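Local coordinates for demethylmenaquinone Methyltransferase (Thermus thermophilus, PDB 1J3L), which belongs to the RraA family of alpha/beta-fold proteins and assembles from three copies of the chain, at residues E16-F22 / D146-L152. Sequence-based numbering, arbitrary orientation.
Sequences EALPMVF and DEDGLLL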
loop_
_atom_site.group_PDB
_atom_site.type_symbol
_atom_site.label_atom_id
_atom_site.label_comp_id
_atom_site.label_asym_id
_atom_site.label_seq_id
_atom_site.Cartn_x
_atom_site.Cartn_y
_atom_site.Cartn_z
ATOM N N GLU A 16 -18.779 11.779 -7.495
ATOM C CA GLU A 16 -18.407 10.469 -6.988
ATOM C C GLU A 16 -16.923 10.554 -6.676
ATOM O O GLU A 16 -16.194 11.283 -7.339
ATOM C CB GLU A 16 -18.654 9.402 -8.051
ATOM C CG GLU A 16 -20.104 8.993 -8.202
ATOM C CD GLU A 16 -20.543 8.049 -7.112
ATOM O OE1 GLU A 16 -20.472 8.452 -5.932
ATOM O OE2 GLU A 16 -20.950 6.908 -7.435
ATOM N N ALA A 17 -16.478 9.820 -5.665
ATOM C CA ALA A 17 -15.074 9.856 -5.280
ATOM C C ALA A 17 -14.499 8.472 -4.974
ATOM O O ALA A 17 -15.199 7.575 -4.491
ATOM C CB ALA A 17 -14.893 10.777 -4.067
ATOM N N LEU A 18 -13.219 8.310 -5.281
ATOM C CA LEU A 18 -12.515 7.068 -5.020
ATOM C C LEU A 18 -11.317 7.386 -4.132
ATOM O O LEU A 18 -10.655 8.415 -4.308
ATOM C CB LEU A 18 -12.048 6.427 -6.329
ATOM C CG LEU A 18 -13.139 5.710 -7.127
ATOM C CD1 LEU A 18 -12.601 5.232 -8.457
ATOM C CD2 LEU A 18 -13.648 4.543 -6.314
ATOM N N PRO A 19 -11.046 6.527 -3.138
ATOM C CA PRO A 19 -9.904 6.765 -2.250
ATOM C C PRO A 19 -8.603 6.571 -3.029
ATOM O O PRO A 19 -8.587 5.920 -4.075
ATOM C CB PRO A 19 -10.098 5.720 -1.148
ATOM C CG PRO A 19 -10.798 4.597 -1.878
ATOM C CD PRO A 19 -11.794 5.323 -2.735
HETATM N N MSE A 20 -7.523 7.151 -2.524
HETATM C CA MSE A 20 -6.230 7.027 -3.179
HETATM C C MSE A 20 -5.609 5.674 -2.845
HETATM O O MSE A 20 -4.669 5.591 -2.063
HETATM C CB MSE A 20 -5.299 8.171 -2.745
HETATM C CG MSE A 20 -3.948 8.182 -3.464
HETATM SE SE MSE A 20 -4.074 7.562 -5.293
HETATM C CE MSE A 20 -5.169 8.965 -6.012
ATOM N N VAL A 21 -6.157 4.618 -3.442
ATOM C CA VAL A 21 -5.679 3.257 -3.232
ATOM C C VAL A 21 -4.921 2.775 -4.478
ATOM O O VAL A 21 -4.698 1.581 -4.675
ATOM C CB VAL A 21 -6.853 2.305 -2.928
ATOM C CG1 VAL A 21 -7.551 2.751 -1.654
ATOM C CG2 VAL A 21 -7.842 2.293 -4.088
ATOM N N PHE A 22 -4.546 3.729 -5.322
ATOM C CA PHE A 22 -3.786 3.445 -6.529
ATOM C C PHE A 22 -2.359 3.955 -6.318
ATOM O O PHE A 22 -2.145 4.919 -5.598
ATOM C CB PHE A 22 -4.384 4.169 -7.740
ATOM C CG PHE A 22 -5.743 3.684 -8.138
ATOM C CD1 PHE A 22 -6.879 4.112 -7.459
ATOM C CD2 PHE A 22 -5.895 2.817 -9.222
ATOM C CE1 PHE A 22 -8.155 3.688 -7.856
ATOM C CE2 PHE A 22 -7.166 2.385 -9.626
ATOM C CZ PHE A 22 -8.296 2.824 -8.943
ATOM N N ASP A 146 -5.414 13.565 -7.555
ATOM C CA ASP A 146 -4.314 14.094 -6.760
ATOM C C ASP A 146 -4.043 13.172 -5.569
ATOM O O ASP A 146 -4.626 12.094 -5.476
ATOM C CB ASP A 146 -4.617 15.528 -6.288
ATOM C CG ASP A 146 -5.843 15.612 -5.401
ATOM O OD1 ASP A 146 -5.998 14.749 -4.513
ATOM O OD2 ASP A 146 -6.645 16.555 -5.580
ATOM N N GLU A 147 -3.162 13.601 -4.667
ATOM C CA GLU A 147 -2.798 12.818 -3.489
ATOM C C GLU A 147 -3.948 12.401 -2.572
ATOM O O GLU A 147 -3.796 11.472 -1.783
ATOM C CB GLU A 147 -1.766 13.572 -2.649
ATOM C CG GLU A 147 -2.291 14.838 -1.989
ATOM C CD GLU A 147 -2.146 16.080 -2.862
ATOM O OE1 GLU A 147 -1.678 15.965 -4.017
ATOM O OE2 GLU A 147 -2.498 17.180 -2.382
ATOM N N ASP A 148 -5.089 13.079 -2.655
ATOM C CA ASP A 148 -6.214 12.723 -1.801
ATOM C C ASP A 148 -7.197 11.800 -2.498
ATOM O O ASP A 148 -8.217 11.428 -1.917
ATOM C CB ASP A 148 -6.961 13.973 -1.312
ATOM C CG ASP A 148 -6.099 14.874 -0.443
ATOM O OD1 ASP A 148 -5.532 14.380 0.555
ATOM O OD2 ASP A 148 -5.996 16.080 -0.759
ATOM N N GLY A 149 -6.908 11.437 -3.742
ATOM C CA GLY A 149 -7.808 10.547 -4.451
ATOM C C GLY A 149 -8.332 11.034 -5.790
ATOM O O GLY A 149 -7.748 11.912 -6.423
ATOM N N LEU A 150 -9.449 10.454 -6.215
ATOM C CA LEU A 150 -10.059 10.784 -7.500
ATOM C C LEU A 150 -11.477 11.310 -7.356
ATOM O O LEU A 150 -12.305 10.702 -6.678
ATOM C CB LEU A 150 -10.110 9.543 -8.390
ATOM C CG LEU A 150 -8.884 8.632 -8.463
ATOM C CD1 LEU A 150 -9.192 7.441 -9.359
ATOM C CD2 LEU A 150 -7.713 9.401 -9.000
ATOM N N LEU A 151 -11.754 12.437 -8.005
ATOM C CA LEU A 151 -13.086 13.022 -7.974
ATOM C C LEU A 151 -13.687 12.973 -9.380
ATOM O O LEU A 151 -13.065 13.409 -10.350
ATOM C CB LEU A 151 -13.032 14.473 -7.490
ATOM C CG LEU A 151 -14.397 15.155 -7.297
ATOM C CD1 LEU A 151 -15.158 14.477 -6.167
ATOM C CD2 LEU A 151 -14.208 16.627 -6.985
ATOM N N LEU A 152 -14.894 12.430 -9.480
ATOM C CA LEU A 152 -15.599 12.318 -10.752
ATOM C C LEU A 152 -16.825 13.228 -10.747
ATOM O O LEU A 152 -17.748 13.017 -9.963
ATOM C CB LEU A 152 -16.054 10.877 -10.977
ATOM C CG LEU A 152 -15.004 9.782 -11.158
ATOM C CD1 LEU A 152 -15.717 8.442 -11.243
ATOM C CD2 LEU A 152 -14.191 10.037 -12.423
#
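An antiparallel strand pair joins Glu16-Leu18 to Gly149-Leu152, the short segment axes running at 163° and approaching to 4.7 Å. Two hydrogen-bonded pairs define the register. At the first, Glu16 N donates to Leu152 O at 2.9 Å and Leu152 N returns a nearly straight bond to Glu16 O. At the second, Leu18 N reaches Leu150 O at 2.9 Å, in the carbonyl plane, while Leu150 N meets Leu18 O from a position tilted 18° out of the Leu18 carbonyl plane. Between them lies the non-hydrogen-bonded pair Ala17-Leu151, where Ala17 CA makes a CA-H...O contact with Leu150 O.

Strand 16-18 thereby joins the mixed central sheet as a neighbour of 149-153, which pairs on its other edge with 142-146. Those two strands are linked by a type I turn from Asp146 to Gly149, with an Asx turn inside it: Asp146 OD1 accepts from Asp148 N at 2.7 Å. Past the strand, selenomethionine Met20 centres an inverse gamma turn and lies against the Asp146-Gly149 turn. Its CG is anti to the backbone N (chi1 -176°) and the chain bends at chi2 and chi3, bringing CE to 3.2 Å from Asp146 O, close to Gly149 CA, and 3.9 Å from Leu150 CD2.

On the face carrying Leu18, Leu150 divides its methyls: CD2 meets Met20, whereas CD1 lies 4.2 Å from both Leu18 CD1 and Phe22 CE1. Leu109 of strand 107-110 touches Met20, Phe22 and Leu150. At the turn, Glu147 forms salt bridges with Arg4 and Arg30, and Asp148 OD1 accepts from Thr98 N of the second subunit.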